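Local coordinates for protein beta-glucosidase (Pseudoalteromonas sp., PDB 3F95) that probably hydrolyses beta-glucosidic bonds as the whole enzyme, and is represented by its extra C-terminal domain, a beta-sandwich related to galactose-binding domains, at residues A68-Y73 against I150-R155; A102-M107 against R115-S120; G86-K91 against A166-T171; L134-H139 against I179-A184. All blocks are in the same frame, centred on the assembly; numbering follows the deposited sequence. Where two conformers were deposited one is given.

Contact 1 of 4, residues A68-Y73 against I150-R155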
loop_
_atom_site.group_PDB
_atom_site.type_symbol
_atom_site.label_atom_id
_atom_site.label_comp_id
_atom_site.label_asym_id
_atom_site.label_seq_id
_atom_site.Cartn_x
_atom_site.Cartn_y
_atom_site.Cartn_z
ATOM N N ALA A 68 -6.804 -8.302 -4.093
ATOM C CA ALA A 68 -6.341 -6.911 -3.962
ATOM C C ALA A 68 -6.342 -6.526 -2.490
ATOM O O ALA A 68 -7.333 -6.710 -1.774
ATOM C CB ALA A 68 -7.220 -5.970 -4.738
ATOM N N LEU A 69 -5.221 -5.971 -2.057
ATOM C CA LEU A 69 -5.131 -5.333 -0.757
ATOM C C LEU A 69 -5.219 -3.835 -0.992
ATOM O O LEU A 69 -4.514 -3.314 -1.870
ATOM C CB LEU A 69 -3.768 -5.599 -0.135
ATOM C CG LEU A 69 -3.534 -4.783 1.141
ATOM C CD1 LEU A 69 -4.403 -5.337 2.326
ATOM C CD2 LEU A 69 -2.060 -4.685 1.457
ATOM N N SER A 70 -6.078 -3.157 -0.242
ATOM C CA SER A 70 -6.091 -1.689 -0.267
ATOM C C SER A 70 -5.933 -1.106 1.127
ATOM O O SER A 70 -6.349 -1.717 2.136
ATOM C CB SER A 70 -7.411 -1.182 -0.877
ATOM O OG SER A 70 -7.555 -1.643 -2.224
ATOM N N LEU A 71 -5.322 0.078 1.189
ATOM C CA LEU A 71 -5.446 0.934 2.338
ATOM C C LEU A 71 -6.427 2.014 1.866
ATOM O O LEU A 71 -6.133 2.773 0.926
ATOM C CB LEU A 71 -4.083 1.536 2.709
ATOM C CG LEU A 71 -4.078 2.567 3.826
ATOM C CD1 LEU A 71 -4.587 1.992 5.133
ATOM C CD2 LEU A 71 -2.642 3.136 3.973
ATOM N N SER A 72 -7.593 2.068 2.498
ATOM C CA SER A 72 -8.723 2.771 1.892
ATOM C C SER A 72 -9.411 3.731 2.860
ATOM O O SER A 72 -9.348 3.552 4.072
ATOM C CB SER A 72 -9.714 1.767 1.286
ATOM O OG SER A 72 -10.458 1.120 2.293
ATOM N N TYR A 73 -10.028 4.768 2.292
ATOM C CA TYR A 73 -10.775 5.749 3.060
ATOM C C TYR A 73 -12.187 5.193 3.298
ATOM O O TYR A 73 -12.786 4.588 2.408
ATOM C CB TYR A 73 -10.862 7.069 2.276
ATOM C CG TYR A 73 -9.531 7.782 2.088
ATOM C CD1 TYR A 73 -9.078 8.700 3.028
ATOM C CD2 TYR A 73 -8.750 7.556 0.959
ATOM C CE1 TYR A 73 -7.866 9.366 2.860
ATOM C CE2 TYR A 73 -7.541 8.230 0.786
ATOM C CZ TYR A 73 -7.108 9.125 1.743
ATOM O OH TYR A 73 -5.886 9.787 1.573
ATOM N N ILE A 150 -10.981 10.284 -3.447
ATOM C CA ILE A 150 -10.126 9.099 -3.359
ATOM C C ILE A 150 -10.782 8.020 -2.484
ATOM O O ILE A 150 -11.253 8.309 -1.386
ATOM C CB ILE A 150 -8.725 9.461 -2.800
ATOM C CG1 ILE A 150 -8.096 10.624 -3.584
ATOM C CG2 ILE A 150 -7.799 8.220 -2.731
ATOM C CD1 ILE A 150 -7.891 10.391 -5.072
ATOM N N THR A 151 -10.800 6.788 -2.982
ATOM C CA THR A 151 -11.250 5.647 -2.181
ATOM C C THR A 151 -10.087 4.789 -1.664
ATOM O O THR A 151 -10.040 4.461 -0.487
ATOM C CB THR A 151 -12.279 4.800 -2.944
ATOM O OG1 THR A 151 -13.509 5.544 -3.028
ATOM C CG2 THR A 151 -12.547 3.493 -2.210
ATOM N N ASP A 152 -9.173 4.411 -2.546
ATOM C CA ASP A 152 -8.022 3.587 -2.151
ATOM C C ASP A 152 -6.746 4.454 -2.193
ATOM O O ASP A 152 -6.300 4.856 -3.288
ATOM C CB ASP A 152 -7.883 2.387 -3.113
ATOM C CG ASP A 152 -8.968 1.314 -2.927
ATOM O OD1 ASP A 152 -9.765 1.342 -1.936
ATOM O OD2 ASP A 152 -8.995 0.411 -3.807
ATOM N N ALA A 153 -6.174 4.762 -1.021
ATOM C CA ALA A 153 -4.857 5.447 -0.967
ATOM C C ALA A 153 -3.763 4.611 -1.674
ATOM O O ALA A 153 -2.918 5.149 -2.421
ATOM C CB ALA A 153 -4.477 5.770 0.468
ATOM N N LEU A 154 -3.794 3.298 -1.443
ATOM C CA LEU A 154 -3.014 2.341 -2.215
ATOM C C LEU A 154 -3.783 1.045 -2.456
ATOM O O LEU A 154 -4.629 0.654 -1.660
ATOM C CB LEU A 154 -1.668 2.043 -1.532
ATOM C CG LEU A 154 -1.570 1.185 -0.287
ATOM C CD1 LEU A 154 -1.493 -0.312 -0.597
ATOM C CD2 LEU A 154 -0.336 1.608 0.557
ATOM N N ARG A 155 -3.462 0.371 -3.543
ATOM C CA ARG A 155 -4.068 -0.910 -3.848
ATOM C C ARG A 155 -2.978 -1.783 -4.450
ATOM O O ARG A 155 -2.273 -1.351 -5.373
ATOM C CB ARG A 155 -5.232 -0.709 -4.828
ATOM C CG ARG A 155 -5.927 -1.998 -5.240
ATOM C CD ARG A 155 -6.900 -1.759 -6.412
ATOM N NE ARG A 155 -7.815 -0.673 -6.138
ATOM C CZ ARG A 155 -8.241 0.212 -7.033
ATOM N NH1 ARG A 155 -7.845 0.160 -8.307
ATOM N NH2 ARG A 155 -9.078 1.153 -6.643
#

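Contact 2 of 4, residues A102-M107 against R115-S120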
loop_
_atom_site.group_PDB
_atom_site.type_symbol
_atom_site.label_atom_id
_atom_site.label_comp_id
_atom_site.label_asym_id
_atom_site.label_seq_id
_atom_site.Cartn_x
_atom_site.Cartn_y
_atom_site.Cartn_z
ATOM N N ALA A 102 2.628 -8.150 -10.141
ATOM C CA ALA A 102 1.779 -7.427 -9.201
ATOM C C ALA A 102 1.699 -5.970 -9.618
ATOM O O ALA A 102 2.619 -5.458 -10.252
ATOM C CB ALA A 102 2.344 -7.540 -7.779
ATOM N N ASN A 103 0.597 -5.319 -9.244
ATOM C CA ASN A 103 0.293 -3.937 -9.591
ATOM C C ASN A 103 0.207 -3.148 -8.306
ATOM O O ASN A 103 -0.463 -3.573 -7.355
ATOM C CB ASN A 103 -1.075 -3.894 -10.289
ATOM C CG ASN A 103 -1.413 -2.541 -10.907
ATOM O OD1 ASN A 103 -2.590 -2.283 -11.197
ATOM N ND2 ASN A 103 -0.409 -1.701 -11.163
ATOM N N LEU A 104 0.908 -2.021 -8.260
ATOM C CA LEU A 104 0.765 -1.059 -7.165
ATOM C C LEU A 104 0.039 0.188 -7.663
ATOM O O LEU A 104 0.574 0.934 -8.484
ATOM C CB LEU A 104 2.151 -0.686 -6.588
ATOM C CG LEU A 104 2.199 0.534 -5.665
ATOM C CD1 LEU A 104 1.305 0.306 -4.408
ATOM C CD2 LEU A 104 3.664 0.856 -5.270
ATOM N N GLN A 105 -1.193 0.399 -7.195
ATOM C CA GLN A 105 -1.963 1.570 -7.600
ATOM C C GLN A 105 -2.032 2.573 -6.439
ATOM O O GLN A 105 -2.096 2.170 -5.275
ATOM C CB GLN A 105 -3.361 1.134 -8.116
ATOM C CG GLN A 105 -3.322 0.515 -9.514
ATOM C CD GLN A 105 -4.629 -0.179 -9.901
ATOM O OE1 GLN A 105 -5.109 -1.086 -9.212
ATOM N NE2 GLN A 105 -5.188 0.225 -11.037
ATOM N N VAL A 106 -1.936 3.870 -6.740
ATOM C CA VAL A 106 -1.845 4.876 -5.698
ATOM C C VAL A 106 -2.884 5.973 -5.945
ATOM O O VAL A 106 -3.035 6.472 -7.088
ATOM C CB VAL A 106 -0.405 5.478 -5.630
ATOM C CG1 VAL A 106 -0.332 6.627 -4.656
ATOM C CG2 VAL A 106 0.598 4.371 -5.270
ATOM N N MET A 107 -3.624 6.290 -4.887
ATOM C CA MET A 107 -4.632 7.366 -4.886
ATOM C C MET A 107 -5.679 7.173 -5.997
ATOM O O MET A 107 -5.724 7.898 -7.027
ATOM C CB MET A 107 -3.965 8.752 -4.895
ATOM C CG MET A 107 -3.105 9.025 -3.676
ATOM S SD MET A 107 -4.054 9.070 -2.123
ATOM C CE MET A 107 -2.874 8.402 -1.002
ATOM N N ARG A 115 -1.394 6.999 -9.748
ATOM C CA ARG A 115 -0.258 6.215 -10.230
ATOM C C ARG A 115 -0.649 4.764 -10.397
ATOM O O ARG A 115 -1.429 4.225 -9.602
ATOM C CB ARG A 115 0.945 6.297 -9.278
ATOM C CG ARG A 115 1.518 7.695 -9.056
ATOM C CD ARG A 115 2.257 8.268 -10.297
ATOM N NE ARG A 115 3.260 7.361 -10.841
ATOM C CZ ARG A 115 4.482 7.154 -10.345
ATOM N NH1 ARG A 115 4.930 7.790 -9.256
ATOM N NH2 ARG A 115 5.264 6.293 -10.964
ATOM N N ASP A 116 -0.091 4.139 -11.436
ATOM C CA ASP A 116 -0.287 2.731 -11.711
ATOM C C ASP A 116 1.094 2.136 -12.016
ATOM O O ASP A 116 1.662 2.390 -13.089
ATOM C CB ASP A 116 -1.251 2.579 -12.893
ATOM C CG ASP A 116 -1.758 1.154 -13.068
ATOM O OD1 ASP A 116 -2.956 0.989 -13.424
ATOM O OD2 ASP A 116 -0.983 0.198 -12.866
ATOM N N ILE A 117 1.658 1.388 -11.065
ATOM C CA ILE A 117 3.071 0.999 -11.151
ATOM C C ILE A 117 3.162 -0.514 -11.144
ATOM O O ILE A 117 2.720 -1.130 -10.186
ATOM C CB ILE A 117 3.879 1.567 -9.924
ATOM C CG1 ILE A 117 3.848 3.104 -9.927
ATOM C CG2 ILE A 117 5.324 0.955 -9.854
ATOM C CD1 ILE A 117 4.258 3.749 -8.608
ATOM N N ASP A 118 3.761 -1.120 -12.180
ATOM C CA ASP A 118 4.023 -2.564 -12.132
ATOM C C ASP A 118 5.161 -2.879 -11.151
ATOM O O ASP A 118 6.163 -2.118 -11.057
ATOM C CB ASP A 118 4.400 -3.111 -13.507
ATOM C CG ASP A 118 3.336 -2.853 -14.544
ATOM O OD1 ASP A 118 2.132 -3.079 -14.249
ATOM O OD2 ASP A 118 3.720 -2.424 -15.647
ATOM N N PHE A 119 5.043 -3.990 -10.438
ATOM C CA PHE A 119 6.146 -4.371 -9.540
ATOM C C PHE A 119 7.476 -4.532 -10.277
ATOM O O PHE A 119 8.532 -4.279 -9.696
ATOM C CB PHE A 119 5.815 -5.615 -8.703
ATOM C CG PHE A 119 5.108 -5.281 -7.391
ATOM C CD1 PHE A 119 3.964 -4.480 -7.374
ATOM C CD2 PHE A 119 5.599 -5.747 -6.181
ATOM C CE1 PHE A 119 3.317 -4.157 -6.149
ATOM C CE2 PHE A 119 4.947 -5.434 -4.958
ATOM C CZ PHE A 119 3.815 -4.630 -4.962
ATOM N N SER A 120 7.424 -4.935 -11.542
ATOM C CA SER A 120 8.659 -5.103 -12.336
ATOM C C SER A 120 9.481 -3.812 -12.393
ATOM O O SER A 120 10.704 -3.864 -12.511
ATOM C CB SER A 120 8.318 -5.582 -13.752
ATOM O OG SER A 120 7.475 -4.654 -14.400
HETATM O O HOH W 1 -5.241 2.848 -12.540
#

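Contact 3 of 4, residues G86-K91 against A166-T171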
loop_
_atom_site.group_PDB
_atom_site.type_symbol
_atom_site.label_atom_id
_atom_site.label_comp_id
_atom_site.label_asym_id
_atom_site.label_seq_id
_atom_site.Cartn_x
_atom_site.Cartn_y
_atom_site.Cartn_z
ATOM N N GLY A 86 2.739 16.317 -4.297
ATOM C CA GLY A 86 3.391 15.592 -3.212
ATOM C C GLY A 86 3.580 14.111 -3.511
ATOM O O GLY A 86 3.616 13.681 -4.676
ATOM N N TYR A 87 3.687 13.335 -2.437
ATOM C CA TYR A 87 4.093 11.946 -2.503
ATOM C C TYR A 87 3.265 11.119 -1.552
ATOM O O TYR A 87 2.885 11.590 -0.470
ATOM C CB TYR A 87 5.544 11.784 -2.031
ATOM C CG TYR A 87 6.520 12.535 -2.879
ATOM C CD1 TYR A 87 7.247 11.877 -3.865
ATOM C CD2 TYR A 87 6.711 13.917 -2.705
ATOM C CE1 TYR A 87 8.128 12.562 -4.670
ATOM C CE2 TYR A 87 7.599 14.620 -3.518
ATOM C CZ TYR A 87 8.304 13.925 -4.487
ATOM O OH TYR A 87 9.195 14.596 -5.295
ATOM N N LEU A 88 3.022 9.873 -1.930
ATOM C CA LEU A 88 2.692 8.882 -0.911
ATOM C C LEU A 88 4.016 8.230 -0.524
ATOM O O LEU A 88 4.734 7.733 -1.393
ATOM C CB LEU A 88 1.697 7.835 -1.445
ATOM C CG LEU A 88 1.279 6.777 -0.399
ATOM C CD1 LEU A 88 0.301 7.411 0.601
ATOM C CD2 LEU A 88 0.664 5.526 -1.037
ATOM N N GLU A 89 4.342 8.255 0.762
ATOM C CA GLU A 89 5.530 7.572 1.256
ATOM C C GLU A 89 5.145 6.364 2.089
ATOM O O GLU A 89 4.181 6.409 2.857
ATOM C CB GLU A 89 6.431 8.510 2.071
ATOM C CG GLU A 89 7.672 7.809 2.639
ATOM C CD GLU A 89 8.471 8.656 3.636
ATOM O OE1 GLU A 89 9.117 9.615 3.196
ATOM O OE2 GLU A 89 8.480 8.338 4.851
ATOM N N LEU A 90 5.899 5.278 1.934
ATOM C CA LEU A 90 5.665 4.093 2.749
ATOM C C LEU A 90 6.962 3.316 2.882
ATOM O O LEU A 90 7.870 3.496 2.081
ATOM C CB LEU A 90 4.578 3.196 2.122
ATOM C CG LEU A 90 4.908 2.479 0.788
ATOM C CD1 LEU A 90 3.952 1.294 0.525
ATOM C CD2 LEU A 90 4.868 3.409 -0.374
ATOM N N LYS A 91 7.068 2.479 3.901
ATOM C CA LYS A 91 8.150 1.505 3.924
ATOM C C LYS A 91 7.576 0.163 3.455
ATOM O O LYS A 91 6.439 -0.188 3.789
ATOM C CB LYS A 91 8.763 1.397 5.323
ATOM C CG LYS A 91 9.359 2.748 5.808
ATOM C CD LYS A 91 9.980 2.626 7.196
ATOM C CE LYS A 91 10.614 3.974 7.635
ATOM N NZ LYS A 91 9.543 5.007 7.801
ATOM N N ALA A 166 4.752 -0.530 6.181
ATOM C CA ALA A 166 4.708 0.260 7.399
ATOM C C ALA A 166 4.801 1.743 7.065
ATOM O O ALA A 166 5.246 2.107 5.984
ATOM C CB ALA A 166 5.851 -0.128 8.314
ATOM N N ASP A 167 4.395 2.586 8.011
ATOM C CA ASP A 167 4.747 4.007 7.998
ATOM C C ASP A 167 4.277 4.685 6.709
ATOM O O ASP A 167 5.077 5.280 5.929
ATOM C CB ASP A 167 6.272 4.180 8.179
ATOM C CG ASP A 167 6.775 3.822 9.587
ATOM O OD1 ASP A 167 5.991 3.489 10.514
ATOM O OD2 ASP A 167 8.013 3.895 9.777
ATOM N N VAL A 168 2.980 4.571 6.444
ATOM C CA VAL A 168 2.399 5.091 5.214
ATOM C C VAL A 168 1.875 6.480 5.469
ATOM O O VAL A 168 1.041 6.686 6.371
ATOM C CB VAL A 168 1.219 4.211 4.705
ATOM C CG1 VAL A 168 0.733 4.702 3.375
ATOM C CG2 VAL A 168 1.669 2.760 4.549
ATOM N N ALA A 169 2.350 7.445 4.683
ATOM C CA ALA A 169 1.895 8.830 4.879
ATOM C C ALA A 169 1.950 9.631 3.597
ATOM O O ALA A 169 2.790 9.346 2.730
ATOM C CB ALA A 169 2.743 9.514 5.978
ATOM N N LEU A 170 1.036 10.610 3.458
ATOM C CA LEU A 170 1.153 11.606 2.398
ATOM C C LEU A 170 2.171 12.656 2.869
ATOM O O LEU A 170 2.154 13.046 4.031
ATOM C CB LEU A 170 -0.207 12.241 2.092
ATOM C CG LEU A 170 -1.270 11.340 1.462
ATOM C CD1 LEU A 170 -2.655 11.965 1.525
ATOM C CD2 LEU A 170 -0.905 11.001 0.018
ATOM N N THR A 171 3.069 13.076 1.973
ATOM C CA THR A 171 4.095 14.043 2.326
ATOM C C THR A 171 4.379 15.004 1.172
ATOM O O THR A 171 4.223 14.654 -0.004
ATOM C CB THR A 171 5.422 13.360 2.754
ATOM O OG1 THR A 171 6.321 14.365 3.243
ATOM C CG2 THR A 171 6.081 12.650 1.573
HETATM O O HOH W 2 7.957 5.922 5.618
HETATM O O HOH W 3 5.733 8.010 5.883
#

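Contact 4 of 4, residues L134-H139 against I179-A184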
loop_
_atom_site.group_PDB
_atom_site.type_symbol
_atom_site.label_atom_id
_atom_site.label_comp_id
_atom_site.label_asym_id
_atom_site.label_seq_id
_atom_site.Cartn_x
_atom_site.Cartn_y
_atom_site.Cartn_z
ATOM N N LEU A 134 9.950 4.015 0.320
ATOM C CA LEU A 134 9.589 4.365 -1.055
ATOM C C LEU A 134 8.789 5.670 -1.058
ATOM O O LEU A 134 7.819 5.817 -0.282
ATOM C CB LEU A 134 8.760 3.227 -1.681
ATOM C CG LEU A 134 9.370 1.821 -1.725
ATOM C CD1 LEU A 134 8.371 0.829 -2.363
ATOM C CD2 LEU A 134 10.717 1.845 -2.530
ATOM N N ALA A 135 9.211 6.631 -1.880
ATOM C CA ALA A 135 8.466 7.872 -2.064
ATOM C C ALA A 135 7.822 7.870 -3.451
ATOM O O ALA A 135 8.491 7.698 -4.462
ATOM C CB ALA A 135 9.364 9.133 -1.835
ATOM N N ILE A 136 6.501 7.987 -3.488
ATOM C CA ILE A 136 5.783 7.860 -4.757
ATOM C C ILE A 136 5.153 9.185 -5.186
ATOM O O ILE A 136 4.128 9.597 -4.633
ATOM C CB ILE A 136 4.701 6.741 -4.710
ATOM C CG1 ILE A 136 5.360 5.412 -4.311
ATOM C CG2 ILE A 136 4.021 6.642 -6.058
ATOM C CD1 ILE A 136 4.386 4.303 -3.926
ATOM N N PRO A 137 5.772 9.863 -6.172
ATOM C CA PRO A 137 5.199 11.147 -6.585
ATOM C C PRO A 137 3.787 10.907 -7.100
ATOM O O PRO A 137 3.552 9.955 -7.851
ATOM C CB PRO A 137 6.124 11.638 -7.695
ATOM C CG PRO A 137 7.044 10.462 -8.036
ATOM C CD PRO A 137 6.994 9.489 -6.908
ATOM N N LEU A 138 2.851 11.734 -6.652
ATOM C CA LEU A 138 1.441 11.530 -7.006
ATOM C C LEU A 138 1.121 11.998 -8.420
ATOM O O LEU A 138 0.168 11.527 -9.049
ATOM C CB LEU A 138 0.525 12.201 -5.974
ATOM C CG LEU A 138 0.649 11.641 -4.542
ATOM C CD1 LEU A 138 -0.318 12.329 -3.587
ATOM C CD2 LEU A 138 0.447 10.111 -4.506
ATOM N N HIS A 139 1.925 12.917 -8.930
ATOM C CA HIS A 139 1.647 13.441 -10.257
ATOM C C HIS A 139 2.823 13.369 -11.221
ATOM O O HIS A 139 3.931 13.790 -10.908
ATOM C CB HIS A 139 1.051 14.832 -10.151
ATOM C CG HIS A 139 -0.319 14.836 -9.538
ATOM N ND1 HIS A 139 -0.528 14.997 -8.185
ATOM C CD2 HIS A 139 -1.544 14.660 -10.087
ATOM C CE1 HIS A 139 -1.821 14.948 -7.928
ATOM N NE2 HIS A 139 -2.460 14.744 -9.064
ATOM N N ILE A 179 13.619 6.239 -1.581
ATOM C CA ILE A 179 13.827 5.951 -2.991
ATOM C C ILE A 179 12.545 6.365 -3.719
ATOM O O ILE A 179 11.461 5.877 -3.391
ATOM C CB ILE A 179 14.097 4.445 -3.186
ATOM C CG1 ILE A 179 15.258 3.982 -2.277
ATOM C CG2 ILE A 179 14.311 4.085 -4.685
ATOM C CD1 ILE A 179 15.483 2.440 -2.292
ATOM N N SER A 180 12.662 7.291 -4.672
ATOM C CA SER A 180 11.502 7.778 -5.398
ATOM C C SER A 180 11.133 6.850 -6.564
ATOM O O SER A 180 11.962 6.570 -7.455
ATOM C CB SER A 180 11.727 9.230 -5.857
ATOM O OG SER A 180 10.605 9.727 -6.583
ATOM N N LEU A 181 9.890 6.360 -6.547
ATOM C CA LEU A 181 9.344 5.622 -7.685
ATOM C C LEU A 181 8.834 6.627 -8.705
ATOM O O LEU A 181 7.639 6.878 -8.839
ATOM C CB LEU A 181 8.233 4.636 -7.265
ATOM C CG LEU A 181 8.636 3.594 -6.216
ATOM C CD1 LEU A 181 7.478 2.597 -6.077
ATOM C CD2 LEU A 181 9.941 2.892 -6.635
ATOM N N THR A 182 9.780 7.206 -9.430
ATOM C CA THR A 182 9.502 8.249 -10.402
ATOM C C THR A 182 8.702 7.697 -11.582
ATOM O O THR A 182 8.619 6.493 -11.774
ATOM C CB THR A 182 10.842 8.884 -10.899
ATOM O OG1 THR A 182 11.612 7.877 -11.557
ATOM C CG2 THR A 182 11.641 9.424 -9.718
ATOM N N CYS A 183 8.104 8.600 -12.351
ATOM C CA CYS A 183 7.237 8.258 -13.464
ATOM C C CYS A 183 7.989 7.626 -14.629
ATOM O O CYS A 183 9.145 7.985 -14.895
ATOM C CB CYS A 183 6.514 9.522 -13.919
ATOM S SG CYS A 183 5.495 10.259 -12.587
ATOM N N ALA A 184 7.341 6.683 -15.312
ATOM C CA ALA A 184 7.982 5.979 -16.429
ATOM C C ALA A 184 8.149 6.920 -17.608
ATOM O O ALA A 184 7.287 7.764 -17.843
ATOM C CB ALA A 184 7.200 4.760 -16.835
#

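Contact 1 of 4, residues A68-Y73 against I150-R155
Leu71 N donates to Leu154 O at 3.0 Å, while Leu71 O faces both Ala153 and Leu154: a classic beta bulge in the antiparallel pairing of strands 67-73 and 149-158, inside one sheet of the beta-sandwich. That carbonyl has two donors, and both bonds are weak. Ala153 N lies 2.8 Å from Leu71 O but its N-H is bent to 121°, whereas Leu154 N points more directly at Leu71 O from 3.4 Å. Beyond the bulge the register has moved by one residue, and Tyr73 N makes a sound bond to Thr151 O (2.8 Å, 160°).

On the face carrying Ser70, Ser72, Asp152 and Arg155, Asp152 OD2 accepts from two nitrogens of one partner. Arg155 grips it side-on in a salt bridge, NE reaching the anti lone pair of OD2 at 2.8 Å and NH2 meeting the same oxygen from above the carboxylate plane. Ser70 OG adds at most a weak bond to OD2. Ser72 OG is satisfied by Gln21 of the next strand, and Arg155 NH1 weakly by Gln105.

Chi1 of -67° sets Tyr73 CG anti to its carbonyl carbon; the side chain lies alongside Ile150, with Tyr73 CE2 3.5 Å from Ile150 CG2.

Contact 2 of 4, residues A102-M107 against R115-S120
Leu104 and Ile117 exchange backbone bonds in the middle of a beta hairpin; the axes of its segments 102-106 and 115-118 run 160° apart, close to antiparallel. Leu104 N reaches Ile117 O at 2.8 Å, and Ile117 N returns a bond to Leu104 O. Val106 and Arg115 form a second reciprocal pair, and Phe119 N closes the far end by donating to Ala102 O at 2.8 Å.

Polar side chains occupy the face of Asn103, Gln105 and Asp116. Asn103 stands in register with Asp118, yet chi1 of -171° puts Asn103 CG anti to its backbone N, and from there the amide reaches diagonally to Asp116, Asn103 ND2 approaching Asp116 OD2 to 2.6 Å. The two side chains cross at about a right angle, and the donor arrives from above the carboxylate plane. The other oxygen, Asp116 OD1, has a weak bond from Gln105 NE2; a water also links them, accepting from Gln105 NE2 at 3.0 Å and donating to Asp116 OD1 at 3.1 Å.

Apolar contacts gather around Phe119. Ala102 CB sits over one face of its ring in a CH-pi contact, 3.7 Å from the centroid and 21° off the normal, while Leu104 CB approaches CE1. Leu104, Val106 and Ile117 all touch Ile136 of the opposing sheet.

On that side too lies the Arg115 guanidinium, whose NH1 bonds to the carbonyls of Pro137 and Leu181. Ile117 CD1 rests 3.6 Å above its plane, displaced toward the rim.

Contact 3 of 4, residues G86-K91 against A166-T171
Lys91 NZ donates to Asp167 OD2 at 2.7 Å, a salt bridge made to the anti lone pair of that oxygen, and to a water 2.8 Å away. The lysine chain is extended until its last torsion (chi4 65°), which places NZ beside the carboxylate. The same water has Asp167 O and Glu89 OE2 in reach, as does a second water, although Glu89 was deposited in two conformers. In the one described, its OE1 accepts from Ser175 N.

Strands 87-94 and 161-171 pair antiparallel, with reciprocal backbone bonds at Tyr87/Thr171, Glu89/Ala169 and Lys91/Ala166. Between the last two the register slips by one residue; there Asp167 has a left-handed backbone (phi 58°), and Asp167 and Val168 both face Phe10, outside this pairing, as a G1 bulge.

Leu88, Leu90, Val168 and Leu170 form the surface toward the core of the beta-sandwich. Leu88 CD1 meets Leu170 CD2 at 3.8 Å and Val168 CG1 at 3.9 Å, and Leu90 CB packs on Val168 CG2 at 3.8 Å.

The pairing is therefore apolar toward the core and mixed on the other side, where charged groups gather near Lys91 and the salt bridge probably offsets the charge of Asp167.

Contact 4 of 4, residues L134-H139 against I179-A184
Leu181 lays its side chain alongside that of Ile136, both pointing the same way: with CG anti to the carbonyl carbon (chi1 -57°), Leu181 runs beside the isoleucine, and its CD1 comes within 3.9 Å of Ile136 CG1. From two residues earlier on the same segment as Ile136, Leu134 CD1 approaches the same methyl, Leu181 CD1, at 4.2 Å, and Leu134 CD2 reaches Ile179 CB at 4.3 Å. Phe122 touches both leucines, Leu134 and Leu181.

Two backbone bonds hold the segments together. Ala135 N donates to Ile179 O at 2.8 Å with a nearly straight N-H (167°). Leu181 N donates in turn to Ala135 O at 2.8 Å. One residue thus bonds through its N-H and its C=O to two residues, Ile179 and Leu181, that lie either side of its partner Ser180. This alternation is the signature of parallel pairing, and it adds the short strand 179-180 beside strand 132-137 in the mixed sheet of the beta-sandwich.

At Pro137 the pattern stops, because an imide nitrogen has no hydrogen to offer Leu181 O. Pro137 CD lies against that oxygen instead, 3.3 Å from Leu181 O, and Arg115 serves the carbonyl. The chain turns away here: Leu181 is the centre of an inverse gamma turn, closed by a weak bond from Thr182 N to Ser180 O at 3.0 Å.

Further on, Cys183 is tied by a disulfide to Cys140, the residue directly after His139, and Cys183 SG lies 4.2 Å from His139 O.

Contacts 1 and 2 belong to one sheet of the sandwich and contacts 3 and 4 to the other. Strands 149-158 and 102-108 join the first pair, with Arg155 O 2.7 Å from Gln105 N; strands 87-94 and 132-137 join the second, with Leu88 O 2.8 Å from Ile136 N. The sheets meet through the core: Met107 CE of contact 2 is 3.4 Å from Leu170 CD2 of contact 3, and Leu71 CD2 of contact 1 is 3.8 Å from Val168 CG1 of contact 3. Contacts 2 and 4 are bridged by Arg115 NH1, 2.9 Å from Leu181 O. Contacts 1 and 4 do not touch, their centres lying about 17 Å apart.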